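Local coordinates for SnoaL-like domain-containing protein (Xanthomonas campestris pv. campestris, PDB 3G8Z) that is of unknown function but carries a SnoaL-like domain with a cystatin-like fold, the fold also used by SnoaL-type polyketide cyclases, at residues D24-Y29 against L122-G127; I44-V49 against K128-R133; D48-Q53 against S60-G65; T83-R88 against E104-A109. All blocks are in the same frame, centred on the assembly; numbering follows the deposited sequence. Where two conformers were deposited one is given.

Contact 1. Residues D24-Y29 against L122-G127; sequences DIAKSY and LRIEDG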
loop_
_atom_site.group_PDB
_atom_site.type_symbol
_atom_site.label_atom_id
_atom_site.label_comp_id
_atom_site.label_asym_id
_atom_site.label_seq_id
_atom_site.Cartn_x
_atom_site.Cartn_y
_atom_site.Cartn_z
ATOM N N ASP A 24 2.974 13.213 8.633
ATOM C CA ASP A 24 3.629 14.493 8.412
ATOM C C ASP A 24 4.889 14.301 7.564
ATOM O O ASP A 24 5.121 15.036 6.602
ATOM C CB ASP A 24 4.018 15.144 9.740
ATOM C CG ASP A 24 2.818 15.617 10.526
ATOM O OD1 ASP A 24 1.857 16.081 9.889
ATOM O OD2 ASP A 24 2.845 15.512 11.777
ATOM N N ILE A 25 5.691 13.302 7.911
ATOM C CA ILE A 25 6.901 13.018 7.146
ATOM C C ILE A 25 6.571 12.607 5.711
ATOM O O ILE A 25 7.226 13.053 4.768
ATOM C CB ILE A 25 7.786 11.965 7.853
ATOM C CG1 ILE A 25 8.317 12.562 9.164
ATOM C CG2 ILE A 25 8.949 11.550 6.950
ATOM C CD1 ILE A 25 8.491 11.536 10.272
ATOM N N ALA A 26 5.535 11.775 5.540
ATOM C CA ALA A 26 5.121 11.331 4.215
ATOM C C ALA A 26 4.646 12.510 3.373
ATOM O O ALA A 26 4.925 12.581 2.162
ATOM C CB ALA A 26 4.032 10.269 4.324
ATOM N N LYS A 27 3.924 13.437 4.002
ATOM C CA LYS A 27 3.425 14.615 3.291
ATOM C C LYS A 27 4.578 15.499 2.864
ATOM O O LYS A 27 4.546 16.086 1.788
ATOM C CB LYS A 27 2.442 15.404 4.162
ATOM C CG LYS A 27 1.095 14.698 4.271
ATOM C CD LYS A 27 0.098 15.468 5.125
ATOM C CE LYS A 27 -1.286 14.863 5.027
ATOM N NZ LYS A 27 -2.165 15.463 6.087
ATOM N N SER A 28 5.600 15.594 3.708
ATOM C CA SER A 28 6.771 16.412 3.383
ATOM C C SER A 28 7.500 15.823 2.185
ATOM O O SER A 28 7.966 16.544 1.292
ATOM C CB SER A 28 7.700 16.505 4.606
ATOM O OG SER A 28 8.926 17.108 4.258
ATOM N N TYR A 29 7.595 14.496 2.185
ATOM C CA TYR A 29 8.210 13.741 1.106
ATOM C C TYR A 29 7.496 13.971 -0.233
ATOM O O TYR A 29 8.145 14.269 -1.248
ATOM C CB TYR A 29 8.222 12.244 1.479
ATOM C CG TYR A 29 8.629 11.324 0.343
ATOM C CD1 TYR A 29 9.970 11.125 0.043
ATOM C CD2 TYR A 29 7.676 10.670 -0.423
ATOM C CE1 TYR A 29 10.351 10.293 -0.988
ATOM C CE2 TYR A 29 8.045 9.839 -1.461
ATOM C CZ TYR A 29 9.392 9.658 -1.726
ATOM O OH TYR A 29 9.782 8.848 -2.762
ATOM N N LEU A 122 5.829 3.870 2.346
ATOM C CA LEU A 122 7.026 4.373 3.017
ATOM C C LEU A 122 7.099 3.789 4.403
ATOM O O LEU A 122 6.082 3.772 5.119
ATOM C CB LEU A 122 6.995 5.904 3.163
ATOM C CG LEU A 122 6.689 6.737 1.914
ATOM C CD1 LEU A 122 6.680 8.231 2.262
ATOM C CD2 LEU A 122 7.656 6.446 0.802
ATOM N N ARG A 123 8.280 3.336 4.792
ATOM C CA ARG A 123 8.530 2.953 6.166
ATOM C C ARG A 123 9.355 4.057 6.796
ATOM O O ARG A 123 10.355 4.458 6.243
ATOM C CB ARG A 123 9.286 1.633 6.267
ATOM C CG ARG A 123 9.371 1.151 7.704
ATOM C CD ARG A 123 9.742 -0.329 7.838
ATOM N NE ARG A 123 10.940 -0.700 7.120
ATOM C CZ ARG A 123 12.179 -0.699 7.627
ATOM N NH1 ARG A 123 12.425 -0.318 8.874
ATOM N NH2 ARG A 123 13.195 -1.077 6.871
ATOM N N ILE A 124 8.896 4.578 7.923
ATOM C CA ILE A 124 9.483 5.778 8.508
ATOM C C ILE A 124 9.897 5.469 9.922
ATOM O O ILE A 124 9.138 4.885 10.676
ATOM C CB ILE A 124 8.491 6.938 8.474
ATOM C CG1 ILE A 124 8.259 7.337 7.008
ATOM C CG2 ILE A 124 8.968 8.107 9.353
ATOM C CD1 ILE A 124 6.915 8.027 6.741
ATOM N N GLU A 125 11.124 5.842 10.250
ATOM C CA GLU A 125 11.730 5.565 11.547
ATOM C C GLU A 125 12.571 6.750 11.939
ATOM O O GLU A 125 13.375 7.208 11.148
ATOM C CB GLU A 125 12.693 4.385 11.455
ATOM C CG GLU A 125 12.100 3.011 11.585
ATOM C CD GLU A 125 13.196 1.960 11.819
ATOM O OE1 GLU A 125 14.268 2.322 12.361
ATOM O OE2 GLU A 125 12.991 0.778 11.457
ATOM N N ASP A 126 12.418 7.227 13.167
ATOM C CA ASP A 126 13.281 8.289 13.676
ATOM C C ASP A 126 13.333 9.460 12.702
ATOM O O ASP A 126 14.390 10.044 12.476
ATOM C CB ASP A 126 14.692 7.740 13.914
ATOM C CG ASP A 126 14.729 6.652 14.978
ATOM O OD1 ASP A 126 13.858 6.655 15.887
ATOM O OD2 ASP A 126 15.637 5.787 14.909
ATOM N N GLY A 127 12.189 9.799 12.122
ATOM C CA GLY A 127 12.067 11.039 11.366
ATOM C C GLY A 127 12.520 10.910 9.928
ATOM O O GLY A 127 12.534 11.888 9.191
#

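Contact 2. Residues I44-V49 against K128-R133; sequences IISPDV and KIVEVR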
loop_
_atom_site.group_PDB
_atom_site.type_symbol
_atom_site.label_atom_id
_atom_site.label_comp_id
_atom_site.label_asym_id
_atom_site.label_seq_id
_atom_site.Cartn_x
_atom_site.Cartn_y
_atom_site.Cartn_z
ATOM N N ILE A 44 15.421 14.013 4.270
ATOM C CA ILE A 44 14.418 13.215 4.969
ATOM C C ILE A 44 14.418 11.748 4.538
ATOM O O ILE A 44 13.774 10.933 5.183
ATOM C CB ILE A 44 12.985 13.774 4.831
ATOM C CG1 ILE A 44 12.505 13.686 3.395
ATOM C CG2 ILE A 44 12.891 15.209 5.361
ATOM C CD1 ILE A 44 11.014 13.887 3.285
ATOM N N ILE A 45 15.125 11.415 3.459
ATOM C CA ILE A 45 15.294 10.015 3.081
ATOM C C ILE A 45 16.565 9.491 3.761
ATOM O O ILE A 45 17.623 10.121 3.668
ATOM C CB ILE A 45 15.444 9.809 1.577
ATOM C CG1 ILE A 45 14.203 10.279 0.814
ATOM C CG2 ILE A 45 15.728 8.308 1.287
ATOM C CD1 ILE A 45 14.398 10.319 -0.709
ATOM N N SER A 46 16.466 8.345 4.425
ATOM C CA SER A 46 17.621 7.754 5.093
ATOM C C SER A 46 18.763 7.565 4.115
ATOM O O SER A 46 18.533 7.138 2.980
ATOM C CB SER A 46 17.253 6.399 5.702
ATOM O OG SER A 46 18.405 5.728 6.183
ATOM N N PRO A 47 20.007 7.845 4.556
ATOM C CA PRO A 47 21.175 7.498 3.765
ATOM C C PRO A 47 21.243 6.011 3.429
ATOM O O PRO A 47 21.818 5.636 2.405
ATOM C CB PRO A 47 22.342 7.877 4.680
ATOM C CG PRO A 47 21.786 8.849 5.610
ATOM C CD PRO A 47 20.387 8.477 5.831
ATOM N N ASP A 48 20.650 5.183 4.283
ATOM C CA ASP A 48 20.630 3.743 4.069
ATOM C C ASP A 48 19.297 3.243 3.512
ATOM O O ASP A 48 18.949 2.081 3.689
ATOM C CB ASP A 48 20.912 3.034 5.390
ATOM C CG ASP A 48 22.257 3.409 5.973
ATOM O OD1 ASP A 48 23.157 3.831 5.206
ATOM O OD2 ASP A 48 22.422 3.255 7.203
ATOM N N VAL A 49 18.569 4.118 2.827
ATOM C CA VAL A 49 17.224 3.797 2.336
ATOM C C VAL A 49 17.220 2.544 1.451
ATOM O O VAL A 49 18.094 2.359 0.591
ATOM C CB VAL A 49 16.601 4.983 1.531
ATOM C CG1 VAL A 49 17.428 5.276 0.283
ATOM C CG2 VAL A 49 15.105 4.709 1.148
ATOM N N LYS A 128 12.876 9.696 9.528
ATOM C CA LYS A 128 13.403 9.469 8.199
ATOM C C LYS A 128 12.733 8.298 7.489
ATOM O O LYS A 128 12.295 7.317 8.109
ATOM C CB LYS A 128 14.916 9.255 8.265
ATOM C CG LYS A 128 15.669 10.485 8.782
ATOM C CD LYS A 128 16.990 10.686 8.108
ATOM C CE LYS A 128 17.746 11.864 8.718
ATOM N NZ LYS A 128 17.197 13.176 8.279
ATOM N N ILE A 129 12.638 8.426 6.179
ATOM C CA ILE A 129 12.160 7.348 5.322
ATOM C C ILE A 129 13.274 6.314 5.100
ATOM O O ILE A 129 14.294 6.593 4.436
ATOM C CB ILE A 129 11.704 7.904 3.975
ATOM C CG1 ILE A 129 10.491 8.813 4.194
ATOM C CG2 ILE A 129 11.365 6.793 3.031
ATOM C CD1 ILE A 129 10.273 9.783 3.064
ATOM N N VAL A 130 13.067 5.124 5.653
ATOM C CA VAL A 130 14.090 4.075 5.653
ATOM C C VAL A 130 13.819 3.030 4.578
ATOM O O VAL A 130 14.729 2.316 4.139
ATOM C CB VAL A 130 14.264 3.402 7.054
ATOM C CG1 VAL A 130 14.825 4.400 8.062
ATOM C CG2 VAL A 130 12.972 2.793 7.583
ATOM N N GLU A 131 12.583 2.967 4.103
ATOM C CA GLU A 131 12.252 2.013 3.070
ATOM C C GLU A 131 11.138 2.544 2.207
ATOM O O GLU A 131 10.208 3.176 2.701
ATOM C CB GLU A 131 11.858 0.675 3.689
ATOM C CG GLU A 131 11.802 -0.467 2.692
ATOM C CD GLU A 131 11.648 -1.846 3.327
ATOM O OE1 GLU A 131 11.496 -1.960 4.573
ATOM O OE2 GLU A 131 11.650 -2.833 2.550
ATOM N N VAL A 132 11.224 2.259 0.913
ATOM C CA VAL A 132 10.250 2.724 -0.059
ATOM C C VAL A 132 9.862 1.528 -0.930
ATOM O O VAL A 132 10.748 0.797 -1.408
ATOM C CB VAL A 132 10.846 3.847 -0.934
ATOM C CG1 VAL A 132 9.916 4.208 -2.086
ATOM C CG2 VAL A 132 11.174 5.113 -0.072
ATOM N N ARG A 133 8.560 1.300 -1.092
ATOM C CA ARG A 133 8.076 0.323 -2.065
ATOM C C ARG A 133 6.985 0.929 -2.895
ATOM O O ARG A 133 5.996 1.385 -2.364
ATOM C CB ARG A 133 7.557 -0.967 -1.419
ATOM C CG ARG A 133 7.217 -2.022 -2.483
ATOM C CD ARG A 133 6.676 -3.275 -1.889
ATOM N NE ARG A 133 7.626 -3.929 -1.010
ATOM C CZ ARG A 133 8.602 -4.712 -1.423
ATOM N NH1 ARG A 133 8.779 -4.921 -2.718
ATOM N NH2 ARG A 133 9.411 -5.278 -0.523
HETATM O O HOH W 1 16.992 1.213 5.439
#

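Contact 3. Residues D48-Q53 against S60-G65; sequences DVIWHQ and SGTHRG. With GOL (glycerol), chain D.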
loop_
_atom_site.group_PDB
_atom_site.type_symbol
_atom_site.label_atom_id
_atom_site.label_comp_id
_atom_site.label_asym_id
_atom_site.label_seq_id
_atom_site.Cartn_x
_atom_site.Cartn_y
_atom_site.Cartn_z
ATOM N N ASP A 48 20.650 5.183 4.283
ATOM C CA ASP A 48 20.630 3.743 4.069
ATOM C C ASP A 48 19.297 3.243 3.512
ATOM O O ASP A 48 18.949 2.081 3.689
ATOM C CB ASP A 48 20.912 3.034 5.390
ATOM C CG ASP A 48 22.257 3.409 5.973
ATOM O OD1 ASP A 48 23.157 3.831 5.206
ATOM O OD2 ASP A 48 22.422 3.255 7.203
ATOM N N VAL A 49 18.569 4.118 2.827
ATOM C CA VAL A 49 17.224 3.797 2.336
ATOM C C VAL A 49 17.220 2.544 1.451
ATOM O O VAL A 49 18.094 2.359 0.591
ATOM C CB VAL A 49 16.601 4.983 1.531
ATOM C CG1 VAL A 49 17.428 5.276 0.283
ATOM C CG2 VAL A 49 15.105 4.709 1.148
ATOM N N ILE A 50 16.249 1.673 1.680
ATOM C CA ILE A 50 16.007 0.530 0.804
ATOM C C ILE A 50 14.845 0.884 -0.110
ATOM O O ILE A 50 13.754 1.155 0.348
ATOM C CB ILE A 50 15.623 -0.732 1.592
ATOM C CG1 ILE A 50 16.718 -1.104 2.598
ATOM C CG2 ILE A 50 15.367 -1.885 0.626
ATOM C CD1 ILE A 50 16.248 -2.099 3.673
ATOM N N TRP A 51 15.097 0.906 -1.410
ATOM C CA TRP A 51 14.117 1.414 -2.371
ATOM C C TRP A 51 13.708 0.314 -3.358
ATOM O O TRP A 51 14.544 -0.159 -4.139
ATOM C CB TRP A 51 14.761 2.579 -3.113
ATOM C CG TRP A 51 13.883 3.277 -4.060
ATOM C CD1 TRP A 51 13.447 2.814 -5.265
ATOM C CD2 TRP A 51 13.333 4.584 -3.907
ATOM N NE1 TRP A 51 12.643 3.752 -5.873
ATOM C CE2 TRP A 51 12.561 4.852 -5.058
ATOM C CE3 TRP A 51 13.427 5.562 -2.916
ATOM C CZ2 TRP A 51 11.899 6.066 -5.245
ATOM C CZ3 TRP A 51 12.766 6.765 -3.112
ATOM C CH2 TRP A 51 12.011 7.001 -4.256
ATOM N N HIS A 52 12.448 -0.119 -3.299
ATOM C CA HIS A 52 11.957 -1.197 -4.177
ATOM C C HIS A 52 11.155 -0.626 -5.354
ATOM O O HIS A 52 10.050 -0.105 -5.178
ATOM C CB HIS A 52 11.061 -2.189 -3.428
ATOM C CG HIS A 52 11.631 -2.694 -2.137
ATOM N ND1 HIS A 52 12.553 -3.713 -2.081
ATOM C CD2 HIS A 52 11.349 -2.370 -0.856
ATOM C CE1 HIS A 52 12.849 -3.969 -0.816
ATOM N NE2 HIS A 52 12.105 -3.187 -0.049
ATOM N N GLN A 53 11.714 -0.719 -6.548
ATOM C CA GLN A 53 11.069 -0.201 -7.736
ATOM C C GLN A 53 10.574 -1.387 -8.549
ATOM O O GLN A 53 11.374 -2.239 -8.970
ATOM C CB GLN A 53 12.084 0.622 -8.531
ATOM C CG GLN A 53 11.513 1.359 -9.744
ATOM C CD GLN A 53 10.882 2.708 -9.419
ATOM O OE1 GLN A 53 11.391 3.470 -8.593
ATOM N NE2 GLN A 53 9.773 3.008 -10.077
ATOM N N SER A 60 14.199 -0.838 -12.460
ATOM C CA SER A 60 13.472 -1.783 -11.653
ATOM C C SER A 60 14.444 -2.512 -10.732
ATOM O O SER A 60 15.626 -2.663 -11.052
ATOM C CB SER A 60 12.751 -2.807 -12.535
ATOM O OG SER A 60 11.662 -2.218 -13.220
ATOM N N GLY A 61 13.931 -2.972 -9.600
ATOM C CA GLY A 61 14.734 -3.720 -8.650
ATOM C C GLY A 61 14.820 -3.050 -7.307
ATOM O O GLY A 61 14.201 -2.014 -7.083
ATOM N N THR A 62 15.591 -3.648 -6.411
ATOM C CA THR A 62 15.793 -3.068 -5.097
ATOM C C THR A 62 17.134 -2.359 -5.061
ATOM O O THR A 62 18.157 -2.913 -5.461
ATOM C CB THR A 62 15.689 -4.130 -3.993
ATOM O OG1 THR A 62 14.367 -4.671 -4.014
ATOM C CG2 THR A 62 15.928 -3.513 -2.632
ATOM N N HIS A 63 17.114 -1.117 -4.615
ATOM C CA HIS A 63 18.308 -0.300 -4.548
ATOM C C HIS A 63 18.522 0.095 -3.102
ATOM O O HIS A 63 17.564 0.347 -2.392
ATOM C CB HIS A 63 18.111 0.924 -5.417
ATOM C CG HIS A 63 17.577 0.586 -6.768
ATOM N ND1 HIS A 63 18.366 0.035 -7.755
ATOM C CD2 HIS A 63 16.330 0.679 -7.285
ATOM C CE1 HIS A 63 17.626 -0.177 -8.833
ATOM N NE2 HIS A 63 16.387 0.206 -8.572
ATOM N N ARG A 64 19.776 0.169 -2.680
ATOM C CA ARG A 64 20.094 0.442 -1.290
ATOM C C ARG A 64 21.080 1.592 -1.170
ATOM O O ARG A 64 22.127 1.598 -1.820
ATOM C CB ARG A 64 20.690 -0.801 -0.639
ATOM C CG ARG A 64 21.060 -0.618 0.819
ATOM C CD ARG A 64 19.889 -0.882 1.709
ATOM N NE ARG A 64 20.250 -0.971 3.121
ATOM C CZ ARG A 64 20.115 -2.059 3.878
ATOM N NH1 ARG A 64 19.643 -3.195 3.375
ATOM N NH2 ARG A 64 20.460 -2.011 5.156
ATOM N N GLY A 65 20.745 2.556 -0.323
ATOM C CA GLY A 65 21.599 3.685 -0.081
ATOM C C GLY A 65 21.328 4.845 -1.006
ATOM O O GLY A 65 21.107 4.651 -2.192
HETATM C C1 GOL D . 11.818 -5.468 -7.442
HETATM O O1 GOL D . 11.288 -5.051 -8.684
HETATM C C2 GOL D . 10.732 -5.436 -6.378
HETATM O O2 GOL D . 11.301 -5.656 -5.112
HETATM C C3 GOL D . 10.016 -4.092 -6.376
HETATM O O3 GOL D . 9.151 -4.039 -5.264
#

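Contact 4. Residues T83-R88 against E104-A109; sequences TFAISR and EFSGQA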
loop_
_atom_site.group_PDB
_atom_site.type_symbol
_atom_site.label_atom_id
_atom_site.label_comp_id
_atom_site.label_asym_id
_atom_site.label_seq_id
_atom_site.Cartn_x
_atom_site.Cartn_y
_atom_site.Cartn_z
ATOM N N THR A 83 9.501 15.155 -16.672
ATOM C CA THR A 83 8.033 15.152 -16.690
ATOM C C THR A 83 7.404 14.140 -15.737
ATOM O O THR A 83 6.204 14.217 -15.465
ATOM C CB THR A 83 7.477 14.856 -18.108
ATOM O OG1 THR A 83 7.758 13.486 -18.460
ATOM C CG2 THR A 83 8.083 15.818 -19.127
ATOM N N PHE A 84 8.170 13.173 -15.242
ATOM C CA PHE A 84 7.576 12.232 -14.303
ATOM C C PHE A 84 7.126 12.952 -13.053
ATOM O O PHE A 84 7.898 13.688 -12.440
ATOM C CB PHE A 84 8.505 11.098 -13.926
ATOM C CG PHE A 84 7.883 10.144 -12.965
ATOM C CD1 PHE A 84 7.011 9.174 -13.416
ATOM C CD2 PHE A 84 8.109 10.261 -11.620
ATOM C CE1 PHE A 84 6.403 8.304 -12.537
ATOM C CE2 PHE A 84 7.487 9.378 -10.728
ATOM C CZ PHE A 84 6.632 8.415 -11.206
ATOM N N ALA A 85 5.861 12.757 -12.691
ATOM C CA ALA A 85 5.263 13.506 -11.599
ATOM C C ALA A 85 4.205 12.722 -10.841
ATOM O O ALA A 85 3.491 11.883 -11.398
ATOM C CB ALA A 85 4.669 14.781 -12.120
ATOM N N ILE A 86 4.135 13.005 -9.547
ATOM C CA ILE A 86 2.982 12.636 -8.757
ATOM C C ILE A 86 1.989 13.760 -8.976
ATOM O O ILE A 86 2.087 14.835 -8.364
ATOM C CB ILE A 86 3.343 12.463 -7.279
ATOM C CG1 ILE A 86 4.406 11.369 -7.135
ATOM C CG2 ILE A 86 2.104 12.108 -6.479
ATOM C CD1 ILE A 86 4.874 11.105 -5.698
ATOM N N SER A 87 1.057 13.531 -9.892
ATOM C CA SER A 87 0.146 14.577 -10.327
ATOM C C SER A 87 -0.948 14.834 -9.311
ATOM O O SER A 87 -1.532 15.928 -9.282
ATOM C CB SER A 87 -0.452 14.232 -11.705
ATOM O OG SER A 87 -0.817 12.872 -11.784
ATOM N N ARG A 88 -1.207 13.855 -8.451
ATOM C CA ARG A 88 -2.221 14.005 -7.431
ATOM C C ARG A 88 -1.951 13.035 -6.324
ATOM O O ARG A 88 -1.692 11.879 -6.590
ATOM C CB ARG A 88 -3.630 13.727 -7.990
ATOM C CG ARG A 88 -4.755 14.272 -7.074
ATOM C CD ARG A 88 -6.142 13.787 -7.477
ATOM N NE ARG A 88 -6.191 12.327 -7.444
ATOM C CZ ARG A 88 -6.277 11.554 -8.529
ATOM N NH1 ARG A 88 -6.329 12.104 -9.731
ATOM N NH2 ARG A 88 -6.300 10.230 -8.407
ATOM N N GLU A 104 -1.810 9.519 -8.041
ATOM C CA GLU A 104 -1.777 9.422 -9.480
ATOM C C GLU A 104 -0.423 9.899 -9.952
ATOM O O GLU A 104 0.103 10.909 -9.466
ATOM C CB GLU A 104 -2.853 10.306 -10.110
ATOM C CG GLU A 104 -2.935 10.157 -11.618
ATOM C CD GLU A 104 -3.704 11.268 -12.287
ATOM O OE1 GLU A 104 -3.300 12.462 -12.156
ATOM O OE2 GLU A 104 -4.704 10.932 -12.964
ATOM N N PHE A 105 0.170 9.181 -10.895
ATOM C CA PHE A 105 1.355 9.728 -11.495
ATOM C C PHE A 105 1.226 9.806 -12.996
ATOM O O PHE A 105 0.375 9.146 -13.599
ATOM C CB PHE A 105 2.615 9.019 -11.004
ATOM C CG PHE A 105 2.665 7.584 -11.315
ATOM C CD1 PHE A 105 3.207 7.150 -12.501
ATOM C CD2 PHE A 105 2.204 6.646 -10.397
ATOM C CE1 PHE A 105 3.276 5.786 -12.802
ATOM C CE2 PHE A 105 2.253 5.294 -10.681
ATOM C CZ PHE A 105 2.787 4.850 -11.893
ATOM N N SER A 106 2.025 10.694 -13.579
ATOM C CA SER A 106 1.942 10.988 -14.980
ATOM C C SER A 106 3.314 11.382 -15.515
ATOM O O SER A 106 4.283 11.523 -14.777
ATOM C CB SER A 106 0.937 12.121 -15.191
ATOM O OG SER A 106 1.365 13.248 -14.474
ATOM N N GLY A 107 3.392 11.524 -16.828
ATOM C CA GLY A 107 4.631 11.823 -17.452
ATOM C C GLY A 107 4.483 11.653 -18.943
ATOM O O GLY A 107 3.523 11.080 -19.430
ATOM N N GLN A 108 5.474 12.130 -19.665
ATOM C CA GLN A 108 5.456 12.002 -21.099
ATOM C C GLN A 108 6.894 11.857 -21.498
ATOM O O GLN A 108 7.656 12.827 -21.400
ATOM C CB GLN A 108 4.822 13.243 -21.703
ATOM C CG GLN A 108 4.831 13.277 -23.232
ATOM C CD GLN A 108 4.016 12.158 -23.822
ATOM O OE1 GLN A 108 2.824 12.025 -23.534
ATOM N NE2 GLN A 108 4.650 11.352 -24.691
ATOM N N ALA A 109 7.264 10.646 -21.896
ATOM C CA ALA A 109 8.632 10.324 -22.306
ATOM C C ALA A 109 8.712 8.978 -23.052
ATOM O O ALA A 109 7.846 8.109 -22.909
ATOM C CB ALA A 109 9.533 10.304 -21.093
HETATM O O HOH W 2 3.605 14.695 -15.485
#

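Contact 1. Residues D24-Y29 against L122-G127
Ile-25 CD1 lies 3.6 Å from Ile-124 CG2 and 3.8 Å from the CA of Gly-127. The two isoleucines run antiparallel past one another, so that Ile-124 in turn sends its own CD1 back toward the helix, to 4.1 Å from Ile-25 CG2 and within van der Waals range of Ala-26 N. Leu-122 CD1 touches both Ala-26 CB, at 3.9 Å, and, nearly a turn further along the helix, Tyr-29 CD2, at 3.8 Å. Leu-122 meets the tyrosine ring obliquely, and its second methyl, CD2, approaches CE2 of the same ring at 4.1 Å. Tyr-29 holds its ring there with CG anti to the backbone N (chi1 170°). Gly-127, whose CA touches Ile-25, follows the end of strand 112-125 with a positive phi of 85°, a backbone shape that favours glycine.

Further out, the helix face is shared: Ala-26 also touches Val-99 and Ile-101 of the next strand, and Tyr-29 packs on Ile-129. The Tyr-29 hydroxyl is hydrogen-bonded to a glycerol, probably from the crystallisation liquor, which may mark a pocket. Helical residues 24-29 run at 122° to strand residues 122-125, and no hydrogen bond joins the two segments. Between them the contact is wholly apolar, so here the helix rests on the curved sheet of the cystatin-like fold through shape fit and burial, not directional bonds.

Contact 2. Residues I44-V49 against K128-R133
Ile-44 and Ile-129 extend in the same direction, flank to flank, their CD1 atoms 4.2 Å apart. Their backbones are joined as well: Ile-129 N donates to Ile-44 O at 2.9 Å, nearly in line with the carbonyl, and Ser-46 N donates to Ile-129 O at 2.8 Å, tilted from the carbonyl plane. This is the parallel bridge of Ile-45 with Ile-129.

Ser-46 turns its CB to Val-130, 3.9 Å from CG1, while its OG swings anti to the backbone N (chi1 172°) and accepts from Asp-48 N at 3.0 Å, closing an ST turn inside the type I turn 46-49. After that corner Val-49 comes back with its CG2 methyl 4.1 Å from Val-132 CG2, and its CA-H faces Val-130 O. A water donates to both Asp-48 O and Val-130 O, bridging the corner at Asp-48 to strand 128-136. Val-130 and Glu-131 together stand opposite the single residue Arg-123, a classic beta bulge in strand 128-136.

Tyr-29 of helix 22-35 packs on Ile-44 and Ile-45. Met-66 of helix 66-79 touches Ile-45 and Val-49, and strand 112-125 runs along the far edge of strand 128-136, with Leu-122 against Ile-129 and Val-132.

Contact 3. Residues D48-Q53 against S60-G65
The His-52 ring takes Thr-62 OG1 at its edge, in plane, with ND1 and OG1 2.8 Å apart in a hydrogen bond that either could donate. Thr-62 CG2 also comes near ND1 and CE1. NE2 of the same ring is held by Glu-131, so the imidazole is gripped at both nitrogens and its rotation is fixed. The Arg-64 guanidinium has Ile-50 over one face, the CD1 methyl 3.5 Å above the plane and offset toward the rim; a bend at chi2 (86°) turns the arginine so that its chain crosses Ile-50 at a slant, with CD 3.3 Å from Ile-50 CG1. Across the sheet, the indole of Trp-51 donates from NE1, at its edge and almost in plane, to Gln-53 OE1 at 3.0 Å, a straight bond of 177°. His-63 meets that indole obliquely, its CD2 4.1 Å from Trp-51 CD1, while the carbonyl carbon of Gly-61 lies over one face of the His-63 ring, displaced toward the rim; His-63 NE2 bonds to Phe-59 O.

A glycerol, probably from the crystallisation liquor, donates from O1 to Gln-53 O at 2.8 Å and from O2, weakly, to Thr-62 OG1; it also reaches Ser-95 of the second subunit. Trp-51 and His-63 pair through two backbone bonds, as do Gln-53 and Gly-61, and Gly-65 N donates to Val-49 O just before helix 66-79. Trp-51 packs against that helix, on Val-69 and Met-72. This is an antiparallel beta hairpin, with strand 61-64 an edge strand of this chain's curved, cystatin-like sheet.

Contact 4. Residues T83-R88 against E104-A109
Ser-87 keeps OG between its backbone N and carbonyl carbon (chi1 43°), while Glu-104 sends CG anti to its N; together these bring Ser-87 OG to 2.5 Å from Glu-104 OE1, to which it donates. That is very short for a hydrogen bond, and the exact length is doubtful. The hydroxyl arrives on the anti side of the carboxylate, 26° out of its plane. Arg-88, meanwhile, bends at chi3 and lays one face of its guanidinium over Glu-104 CB. The salt bridge from its NH1 to Glu-104 OE2 is long, at 3.8 Å, and NE is paired with Asp-90, so the arginine charge is probably shared between the two acids.

Ser-87 and Arg-88 together stand opposite Glu-104, whose O takes a weak bond from each backbone N: a classic beta bulge, which shifts the register by one in the antiparallel hairpin of strands 85-95 and 98-109. Glu-104 N donates to Arg-88 O within the bulge; before it, Ala-85 and Ser-106 exchange two backbone bonds.

On the opposite face the rings of Phe-84 and Phe-105 meet obliquely, planes at 46° and centroids 5.5 Å apart, with Phe-84 CE1 3.4 Å from Phe-105 CD1. Trp-146 and Phe-145 of the C-terminal helix 139-146 also touch Phe-84. At the open end of the hairpin, Thr-83 OG1 accepts from Gln-108 N at 2.9 Å in an almost straight bond, and it is also hydrogen-bonded to Ser-80 O. A water donates to Thr-83 O at 2.6 Å and bonds to Ser-106 OG.

Overall arrangement
From the N terminus, helix 22-35 opens contact 1, which closes only at the end of strand 112-125. Contact 2 starts at 44-49 and closes just after contact 1, on strand 128-136, so the two cross. Contact 3, nested in contact 1, begins on residues shared with contact 2, Asp-48 and Val-49, and closes the short hairpin to strand 61-64. Contact 4 follows in series, inside the loops of both contacts 1 and 2 and across the chain's centre, closing the hairpin of strands 85-95 and 98-109. Contacts 1, 2 and 3 touch one another; contact 4 touches none of them, though all four reach one six-stranded sheet, contacts 3 and 4 at its two edges within this chain.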